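Local coordinates for cell death abnormality protein 2 (Caenorhabditis elegans, PDB 3QWX), which acts as a CRK-family SH2/SH3 signalling adaptor that works with ced-5 and ced-12 and is required for cell-corpse engulfment and cell migration, at residues E141-I145 with E155-A159; Y65-R69 with G81-A85; V33-L39 with L51-D57. All coordinates share one frame. Residues are numbered along the deposited sequence.

Interaction 1 (E141-I145 with E155-A159)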
loop_
_atom_site.group_PDB
_atom_site.type_symbol
_atom_site.label_atom_id
_atom_site.label_comp_id
_atom_site.label_asym_id
_atom_site.label_seq_id
_atom_site.Cartn_x
_atom_site.Cartn_y
_atom_site.Cartn_z
ATOM N N GLU A 141 -3.385 20.093 10.829
ATOM C CA GLU A 141 -3.051 19.335 9.623
ATOM C C GLU A 141 -4.271 18.686 8.976
ATOM O O GLU A 141 -5.100 18.084 9.659
ATOM C CB GLU A 141 -1.970 18.281 9.901
ATOM C CG GLU A 141 -1.518 17.531 8.639
ATOM C CD GLU A 141 -0.348 16.595 8.888
ATOM O OE1 GLU A 141 0.304 16.702 9.951
ATOM O OE2 GLU A 141 -0.084 15.736 8.021
ATOM N N ARG A 142 -4.359 18.799 7.652
ATOM C CA ARG A 142 -5.485 18.254 6.892
ATOM C C ARG A 142 -5.310 16.757 6.651
ATOM O O ARG A 142 -4.273 16.318 6.181
ATOM C CB ARG A 142 -5.616 18.993 5.555
ATOM C CG ARG A 142 -6.763 18.516 4.667
ATOM C CD ARG A 142 -6.656 19.120 3.256
ATOM N NE ARG A 142 -7.782 18.770 2.381
ATOM C CZ ARG A 142 -7.926 17.606 1.747
ATOM N NH1 ARG A 142 -7.031 16.637 1.900
ATOM N NH2 ARG A 142 -8.980 17.404 0.957
ATOM N N LEU A 143 -6.317 15.966 6.997
ATOM C CA LEU A 143 -6.224 14.527 6.805
ATOM C C LEU A 143 -7.484 14.031 6.132
ATOM O O LEU A 143 -8.525 14.690 6.146
ATOM C CB LEU A 143 -6.044 13.800 8.135
ATOM C CG LEU A 143 -4.860 14.215 9.019
ATOM C CD1 LEU A 143 -5.013 13.595 10.385
ATOM C CD2 LEU A 143 -3.500 13.824 8.388
ATOM N N GLU A 144 -7.369 12.861 5.537
ATOM C CA GLU A 144 -8.497 12.216 4.891
ATOM C C GLU A 144 -8.788 10.945 5.656
ATOM O O GLU A 144 -7.915 10.093 5.825
ATOM C CB GLU A 144 -8.168 11.921 3.420
ATOM C CG GLU A 144 -8.211 13.181 2.563
ATOM C CD GLU A 144 -7.536 13.013 1.199
ATOM O OE1 GLU A 144 -7.049 11.909 0.910
ATOM O OE2 GLU A 144 -7.484 14.000 0.432
ATOM N N ILE A 145 -10.021 10.829 6.126
ATOM C CA ILE A 145 -10.448 9.656 6.867
ATOM C C ILE A 145 -10.930 8.565 5.916
ATOM O O ILE A 145 -11.830 8.790 5.113
ATOM C CB ILE A 145 -11.565 10.022 7.866
ATOM C CG1 ILE A 145 -11.079 11.117 8.825
ATOM C CG2 ILE A 145 -12.037 8.799 8.637
ATOM C CD1 ILE A 145 -9.863 10.737 9.665
ATOM N N GLU A 155 -8.951 5.239 10.609
ATOM C CA GLU A 155 -7.872 5.179 9.629
ATOM C C GLU A 155 -7.833 6.490 8.828
ATOM O O GLU A 155 -8.842 6.899 8.246
ATOM C CB GLU A 155 -8.068 3.987 8.680
ATOM C CG GLU A 155 -6.917 3.799 7.677
ATOM C CD GLU A 155 -7.183 2.704 6.641
ATOM O OE1 GLU A 155 -8.342 2.268 6.495
ATOM O OE2 GLU A 155 -6.226 2.289 5.961
ATOM N N ALA A 156 -6.665 7.136 8.818
ATOM C CA ALA A 156 -6.467 8.424 8.144
ATOM C C ALA A 156 -5.313 8.361 7.127
ATOM O O ALA A 156 -4.487 7.444 7.166
ATOM C CB ALA A 156 -6.202 9.499 9.161
ATOM N N ARG A 157 -5.267 9.335 6.226
ATOM C CA ARG A 157 -4.232 9.415 5.209
ATOM C C ARG A 157 -3.750 10.851 5.148
ATOM O O ARG A 157 -4.556 11.776 5.097
ATOM C CB ARG A 157 -4.782 8.998 3.837
ATOM C CG ARG A 157 -3.730 8.940 2.742
ATOM C CD ARG A 157 -4.285 8.274 1.485
ATOM N NE ARG A 157 -5.426 8.990 0.940
ATOM C CZ ARG A 157 -6.475 8.415 0.359
ATOM N NH1 ARG A 157 -6.553 7.092 0.232
ATOM N NH2 ARG A 157 -7.457 9.171 -0.097
ATOM N N ASN A 158 -2.445 11.056 5.163
ATOM C CA ASN A 158 -1.945 12.424 5.073
ATOM C C ASN A 158 -1.653 12.853 3.625
ATOM O O ASN A 158 -1.849 12.071 2.685
ATOM C CB ASN A 158 -0.751 12.650 6.012
ATOM C CG ASN A 158 0.503 11.890 5.581
ATOM O OD1 ASN A 158 0.623 11.442 4.442
ATOM N ND2 ASN A 158 1.447 11.769 6.493
ATOM N N ALA A 159 -1.209 14.094 3.448
ATOM C CA ALA A 159 -0.942 14.644 2.115
ATOM C C ALA A 159 0.103 13.836 1.356
ATOM O O ALA A 159 0.094 13.793 0.122
ATOM C CB ALA A 159 -0.502 16.102 2.217
HETATM O O HOH W 1 -1.506 15.942 5.708
HETATM O O HOH W 2 0.589 13.253 8.929
#

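Interaction 2 (Y65-R69 with G81-A85)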
loop_
_atom_site.group_PDB
_atom_site.type_symbol
_atom_site.label_atom_id
_atom_site.label_comp_id
_atom_site.label_asym_id
_atom_site.label_seq_id
_atom_site.Cartn_x
_atom_site.Cartn_y
_atom_site.Cartn_z
ATOM N N TYR A 65 1.231 -11.806 -6.383
ATOM C CA TYR A 65 2.626 -12.185 -6.599
ATOM C C TYR A 65 3.438 -12.111 -5.328
ATOM O O TYR A 65 3.445 -11.096 -4.639
ATOM C CB TYR A 65 3.272 -11.279 -7.648
ATOM C CG TYR A 65 2.524 -11.337 -8.938
ATOM C CD1 TYR A 65 2.839 -12.294 -9.898
ATOM C CD2 TYR A 65 1.473 -10.472 -9.183
ATOM C CE1 TYR A 65 2.140 -12.371 -11.071
ATOM C CE2 TYR A 65 0.766 -10.537 -10.343
ATOM C CZ TYR A 65 1.104 -11.488 -11.291
ATOM O OH TYR A 65 0.390 -11.557 -12.454
ATOM N N LEU A 66 4.136 -13.195 -5.031
ATOM C CA LEU A 66 5.001 -13.230 -3.871
ATOM C C LEU A 66 6.298 -12.506 -4.234
ATOM O O LEU A 66 6.951 -12.842 -5.220
ATOM C CB LEU A 66 5.297 -14.679 -3.493
ATOM C CG LEU A 66 5.728 -15.014 -2.068
ATOM C CD1 LEU A 66 6.603 -16.269 -2.069
ATOM C CD2 LEU A 66 6.451 -13.862 -1.422
ATOM N N ILE A 67 6.654 -11.503 -3.444
ATOM C CA ILE A 67 7.916 -10.803 -3.633
ATOM C C ILE A 67 8.869 -11.362 -2.582
ATOM O O ILE A 67 8.760 -11.056 -1.389
ATOM C CB ILE A 67 7.749 -9.275 -3.483
ATOM C CG1 ILE A 67 6.799 -8.726 -4.559
ATOM C CG2 ILE A 67 9.120 -8.555 -3.495
ATOM C CD1 ILE A 67 6.578 -7.236 -4.472
ATOM N N GLU A 68 9.785 -12.214 -3.028
ATOM C CA GLU A 68 10.679 -12.909 -2.110
ATOM C C GLU A 68 11.975 -12.152 -1.910
ATOM O O GLU A 68 12.544 -11.602 -2.852
ATOM C CB GLU A 68 10.983 -14.310 -2.625
ATOM C CG GLU A 68 9.749 -15.068 -3.031
ATOM C CD GLU A 68 10.070 -16.442 -3.551
ATOM O OE1 GLU A 68 10.590 -17.260 -2.766
ATOM O OE2 GLU A 68 9.792 -16.703 -4.738
ATOM N N ARG A 69 12.432 -12.115 -0.669
ATOM C CA ARG A 69 13.704 -11.487 -0.355
ATOM C C ARG A 69 14.816 -12.520 -0.455
ATOM O O ARG A 69 14.688 -13.658 0.041
ATOM C CB ARG A 69 13.676 -10.881 1.046
ATOM C CG ARG A 69 15.013 -10.289 1.446
ATOM C CD ARG A 69 14.874 -9.297 2.564
ATOM N NE ARG A 69 14.271 -9.898 3.746
ATOM C CZ ARG A 69 14.396 -9.393 4.968
ATOM N NH1 ARG A 69 15.120 -8.291 5.154
ATOM N NH2 ARG A 69 13.806 -9.990 5.996
ATOM N N GLY A 81 18.585 -8.624 -2.361
ATOM C CA GLY A 81 17.775 -8.319 -3.516
ATOM C C GLY A 81 16.399 -8.916 -3.322
ATOM O O GLY A 81 16.053 -9.416 -2.249
ATOM N N VAL A 82 15.615 -8.889 -4.382
ATOM C CA VAL A 82 14.220 -9.251 -4.300
ATOM C C VAL A 82 13.843 -9.993 -5.582
ATOM O O VAL A 82 14.451 -9.764 -6.641
ATOM C CB VAL A 82 13.403 -7.965 -4.101
ATOM C CG1 VAL A 82 12.278 -7.866 -5.101
ATOM C CG2 VAL A 82 12.940 -7.828 -2.637
ATOM N N LYS A 83 12.863 -10.888 -5.494
ATOM C CA LYS A 83 12.482 -11.704 -6.649
ATOM C C LYS A 83 10.967 -11.854 -6.797
ATOM O O LYS A 83 10.254 -12.009 -5.803
ATOM C CB LYS A 83 13.134 -13.089 -6.535
ATOM C CG LYS A 83 13.098 -13.901 -7.810
ATOM C CD LYS A 83 13.887 -15.209 -7.681
ATOM C CE LYS A 83 13.311 -16.112 -6.601
ATOM N NZ LYS A 83 14.050 -17.410 -6.543
ATOM N N ILE A 84 10.465 -11.764 -8.028
ATOM C CA ILE A 84 9.123 -12.280 -8.321
ATOM C C ILE A 84 9.230 -13.442 -9.290
ATOM O O ILE A 84 9.691 -13.274 -10.425
ATOM C CB ILE A 84 8.173 -11.258 -8.964
ATOM C CG1 ILE A 84 7.603 -10.298 -7.932
ATOM C CG2 ILE A 84 6.979 -11.996 -9.575
ATOM C CD1 ILE A 84 6.377 -9.543 -8.442
ATOM N N ALA A 85 8.783 -14.614 -8.847
ATOM C CA ALA A 85 8.963 -15.836 -9.616
ATOM C C ALA A 85 10.452 -16.067 -9.824
ATOM O O ALA A 85 11.203 -16.292 -8.871
ATOM C CB ALA A 85 8.241 -15.742 -10.967
HETATM O O HOH W 3 7.865 -15.155 -6.208
#

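Interaction 3 (V33-L39 with L51-D57)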
loop_
_atom_site.group_PDB
_atom_site.type_symbol
_atom_site.label_atom_id
_atom_site.label_comp_id
_atom_site.label_asym_id
_atom_site.label_seq_id
_atom_site.Cartn_x
_atom_site.Cartn_y
_atom_site.Cartn_z
ATOM N N VAL A 33 -12.858 -0.815 -10.537
ATOM C CA VAL A 33 -11.393 -0.792 -10.482
ATOM C C VAL A 33 -10.790 -1.043 -11.866
ATOM O O VAL A 33 -11.100 -2.046 -12.513
ATOM C CB VAL A 33 -10.850 -1.841 -9.481
ATOM C CG1 VAL A 33 -9.317 -1.909 -9.542
ATOM C CG2 VAL A 33 -11.327 -1.527 -8.078
ATOM N N SER A 34 -9.928 -0.133 -12.317
ATOM C CA SER A 34 -9.366 -0.229 -13.666
ATOM C C SER A 34 -8.195 -1.201 -13.727
ATOM O O SER A 34 -7.488 -1.408 -12.742
ATOM C CB SER A 34 -8.943 1.147 -14.176
ATOM O OG SER A 34 -8.051 1.767 -13.271
ATOM N N ILE A 35 -8.005 -1.819 -14.882
ATOM C CA ILE A 35 -6.884 -2.728 -15.045
ATOM C C ILE A 35 -5.580 -1.966 -14.809
ATOM O O ILE A 35 -5.441 -0.821 -15.219
ATOM C CB ILE A 35 -6.921 -3.412 -16.426
ATOM C CG1 ILE A 35 -8.099 -4.396 -16.487
ATOM C CG2 ILE A 35 -5.616 -4.150 -16.690
ATOM C CD1 ILE A 35 -8.395 -4.920 -17.915
ATOM N N GLY A 36 -4.634 -2.585 -14.116
ATOM C CA GLY A 36 -3.368 -1.931 -13.826
ATOM C C GLY A 36 -3.317 -1.362 -12.412
ATOM O O GLY A 36 -2.255 -0.903 -11.944
ATOM N N THR A 37 -4.462 -1.374 -11.733
ATOM C CA THR A 37 -4.505 -0.923 -10.336
ATOM C C THR A 37 -3.877 -2.001 -9.450
ATOM O O THR A 37 -4.124 -3.193 -9.642
ATOM C CB THR A 37 -5.952 -0.606 -9.885
ATOM O OG1 THR A 37 -6.578 0.222 -10.866
ATOM C CG2 THR A 37 -5.977 0.119 -8.556
ATOM N N PHE A 38 -3.058 -1.587 -8.492
ATOM C CA PHE A 38 -2.317 -2.539 -7.668
ATOM C C PHE A 38 -2.102 -2.034 -6.242
ATOM O O PHE A 38 -2.226 -0.835 -5.955
ATOM C CB PHE A 38 -0.947 -2.829 -8.307
ATOM C CG PHE A 38 -0.001 -1.668 -8.236
ATOM C CD1 PHE A 38 -0.054 -0.652 -9.178
ATOM C CD2 PHE A 38 0.915 -1.573 -7.207
ATOM C CE1 PHE A 38 0.802 0.431 -9.110
ATOM C CE2 PHE A 38 1.780 -0.480 -7.126
ATOM C CZ PHE A 38 1.715 0.523 -8.079
ATOM N N LEU A 39 -1.771 -2.955 -5.348
ATOM C CA LEU A 39 -1.312 -2.575 -4.028
ATOM C C LEU A 39 -0.301 -3.584 -3.531
ATOM O O LEU A 39 -0.187 -4.691 -4.070
ATOM C CB LEU A 39 -2.483 -2.457 -3.052
ATOM C CG LEU A 39 -3.402 -3.669 -2.855
ATOM C CD1 LEU A 39 -2.776 -4.707 -1.922
ATOM C CD2 LEU A 39 -4.733 -3.184 -2.286
ATOM N N LEU A 51 2.277 -8.566 -3.954
ATOM C CA LEU A 51 1.781 -7.566 -4.871
ATOM C C LEU A 51 0.472 -8.106 -5.430
ATOM O O LEU A 51 0.455 -9.185 -6.020
ATOM C CB LEU A 51 2.798 -7.367 -6.004
ATOM C CG LEU A 51 2.461 -6.423 -7.154
ATOM C CD1 LEU A 51 2.364 -4.968 -6.690
ATOM C CD2 LEU A 51 3.505 -6.564 -8.245
ATOM N N THR A 52 -0.611 -7.358 -5.250
ATOM C CA THR A 52 -1.936 -7.730 -5.773
ATOM C C THR A 52 -2.383 -6.731 -6.853
ATOM O O THR A 52 -2.352 -5.519 -6.631
ATOM C CB THR A 52 -3.011 -7.810 -4.629
ATOM O OG1 THR A 52 -2.563 -8.709 -3.609
ATOM C CG2 THR A 52 -4.354 -8.309 -5.166
ATOM N N VAL A 53 -2.788 -7.253 -8.015
ATOM C CA VAL A 53 -3.043 -6.448 -9.212
ATOM C C VAL A 53 -4.340 -6.857 -9.932
ATOM O O VAL A 53 -4.623 -8.038 -10.097
ATOM C CB VAL A 53 -1.875 -6.564 -10.241
ATOM C CG1 VAL A 53 -1.923 -5.427 -11.255
ATOM C CG2 VAL A 53 -0.533 -6.573 -9.546
ATOM N N ARG A 54 -5.121 -5.870 -10.357
ATOM C CA ARG A 54 -6.254 -6.108 -11.254
ATOM C C ARG A 54 -5.690 -6.150 -12.672
ATOM O O ARG A 54 -5.190 -5.138 -13.176
ATOM C CB ARG A 54 -7.264 -4.966 -11.130
ATOM C CG ARG A 54 -8.436 -5.019 -12.105
ATOM C CD ARG A 54 -9.312 -6.245 -11.916
ATOM N NE ARG A 54 -10.563 -6.106 -12.665
ATOM C CZ ARG A 54 -11.660 -5.518 -12.181
ATOM N NH1 ARG A 54 -11.659 -5.033 -10.945
ATOM N NH2 ARG A 54 -12.763 -5.425 -12.923
ATOM N N GLU A 55 -5.738 -7.321 -13.297
ATOM C CA GLU A 55 -5.061 -7.525 -14.581
ATOM C C GLU A 55 -6.026 -7.827 -15.720
ATOM O O GLU A 55 -5.648 -7.810 -16.891
ATOM C CB GLU A 55 -4.002 -8.631 -14.462
ATOM C CG GLU A 55 -2.841 -8.228 -13.551
ATOM C CD GLU A 55 -1.640 -9.126 -13.679
ATOM O OE1 GLU A 55 -1.105 -9.279 -14.803
ATOM O OE2 GLU A 55 -1.219 -9.676 -12.649
ATOM N N ALA A 56 -7.275 -8.102 -15.376
ATOM C CA ALA A 56 -8.284 -8.393 -16.387
ATOM C C ALA A 56 -9.668 -8.039 -15.859
ATOM O O ALA A 56 -9.872 -7.946 -14.654
ATOM C CB ALA A 56 -8.219 -9.867 -16.793
ATOM N N ASP A 57 -10.618 -7.850 -16.764
ATOM C CA ASP A 57 -11.995 -7.608 -16.361
ATOM C C ASP A 57 -12.742 -8.924 -16.141
ATOM O O ASP A 57 -13.400 -9.106 -15.116
ATOM C CB ASP A 57 -12.700 -6.697 -17.367
ATOM C CG ASP A 57 -12.381 -5.224 -17.136
ATOM O OD1 ASP A 57 -11.936 -4.879 -16.014
ATOM O OD2 ASP A 57 -12.572 -4.410 -18.067
#

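Interaction 1 (E141-I145 with E155-A159)
Glu-144 and Arg-157, the two residues most covered by this contact, face each other as an antiparallel hydrogen-bonded pair in the hairpin of strands 142-147 and 153-157 of the SH3 domain. Their backbones exchange two bonds, Glu-144 N to Arg-157 O (3.0 Å) and Arg-157 N to Glu-144 O (2.8 Å). On the same face of the sheet their side chains form a salt bridge, with Arg-157 NH2 2.9 Å from Glu-144 OE1. The other carboxylate oxygen, Glu-144 OE2, takes Arg-142 NH1 at 3.1 Å, so one acid joins two arginines, and Arg-157 NH1 reaches on to the carbonyl of Lys-115. On the opposite face Ala-156 CB meets Ile-145 CD1 at 3.9 Å; Ile-145 and Ala-156, both buried, pack on Val-121 and Val-166 of the neighbouring strands. Past the paired residues, a water links Arg-142 O to Ala-159 N. This part of the hairpin thus combines a charged face of Arg-142, Glu-144 and Arg-157 with an apolar one of Ile-145 and Ala-156.

Interaction 2 (Y65-R69 with G81-A85)
This is an antiparallel strand pairing at the surface of the SH2 domain, where the end of strand 62-69 meets the short strand 82-84. Its centre is the hydrogen-bonded pair Glu-68 and Lys-83: Glu-68 N donates to Lys-83 O and Lys-83 N to Glu-68 O, both at 2.8 Å. Arg-69 and Val-82 follow as a non-hydrogen-bonded pair, with CA atoms 4.6 Å apart. Towards Ala-85 a water takes over from direct pairing, donating to Leu-66 O (2.7 Å) and Glu-68 OE2 (2.9 Å) and accepting from Ala-85 N (2.8 Å). The side chains of Glu-68 and Lys-83 share a face but meet only loosely, Glu-68 OE2 lying 4.0 Å from Lys-83 CE. Ile-67, Val-82 and Ile-84 make the other face largely apolar, with Arg-69 at its exposed end. Ile-67 touches Val-82 (CG2 to CG1, 3.6 Å) and Ile-84 (CG1 to CG1, 3.8 Å), while Ile-84 CD1 reaches Tyr-65 CB at 3.6 Å. Helix 92-98 packs against this apolar face, placing Leu-95 on Ile-67, Val-82 and Ile-84; beyond strand 62-69 lies strand 49-54, whose Leu-51 touches both isoleucines, and strand 82-84 pairs in turn with 87-89.

Interaction 3 (V33-L39 with L51-D57)
Four backbone hydrogen bonds tie these segments together in the hairpin of strands 37-42 and 49-54, part of the central sheet of the SH2 domain. Leu-39 and Thr-52 form a hydrogen-bonded pair, Leu-39 N to Thr-52 O and Thr-52 N to Leu-39 O, each 2.9 Å. Further along, Arg-54 N donates to Thr-37 O (2.9 Å) and Gly-36 N to Arg-54 O (2.8 Å, nearly linear). The last bond comes from within a type II turn, Ser-34 to Thr-37, which Thr-37 closes by donating to Ser-34 O from both OG1 (2.6 Å) and N (3.2 Å); Gly-36 supplies the positive phi of its third position. The Arg-54 side chain bends back on its own segment, NE binding Ala-56 O at 2.8 Å and NH2 making a salt bridge with Asp-57 OD1 (3.2 Å) whose hydrogen bond is weak. Its NH1 is held by the carbonyls of Leu-28 and Glu-30, with Val-33 O over one face of the guanidinium. Around this polar frame, Ile-35 CD1 lies 3.8 Å from Ala-56 CA. Phe-38 CB is 4.0 Å from Val-53 CG2, and Phe-38 CD2 is 3.7 Å from Leu-51 CD1; the ring sits edge-to-face with Phe-6 and Phe-14. On the other face, Leu-39 CD1 packs 4.1 Å from Thr-52 CB, beside helix 21-29. Strand 37-42 carries a variant FLVR signature, whose Arg-41, hydrogen-bonded to Thr-52 OG1, probably binds phosphotyrosine as in other SH2 domains. Backbone pairing thus fixes the register of the two strands, with packed side chains on both faces.

How the interactions relate
Along the chain the order is interaction 3, interaction 2, interaction 1. Interactions 3 and 2 share the SH2 domain and one sheet: their centres are 18 Å apart, and strands 49-54 and 62-69 run side by side, so that Tyr-65 N reaches Leu-51 O (2.8 Å) and Tyr-65 OH reaches Glu-55 OE2 (2.5 Å), both probable hydrogen bonds. Interaction 1 belongs to the separate five-stranded sheet of the SH3 domain. Its centre is 24 Å from that of interaction 3 and 31 Å from that of interaction 2, and it touches neither. Each contact stays within one domain, so SH2 and SH3 each keep their own sheet, consistent with an adaptor that joins different partners.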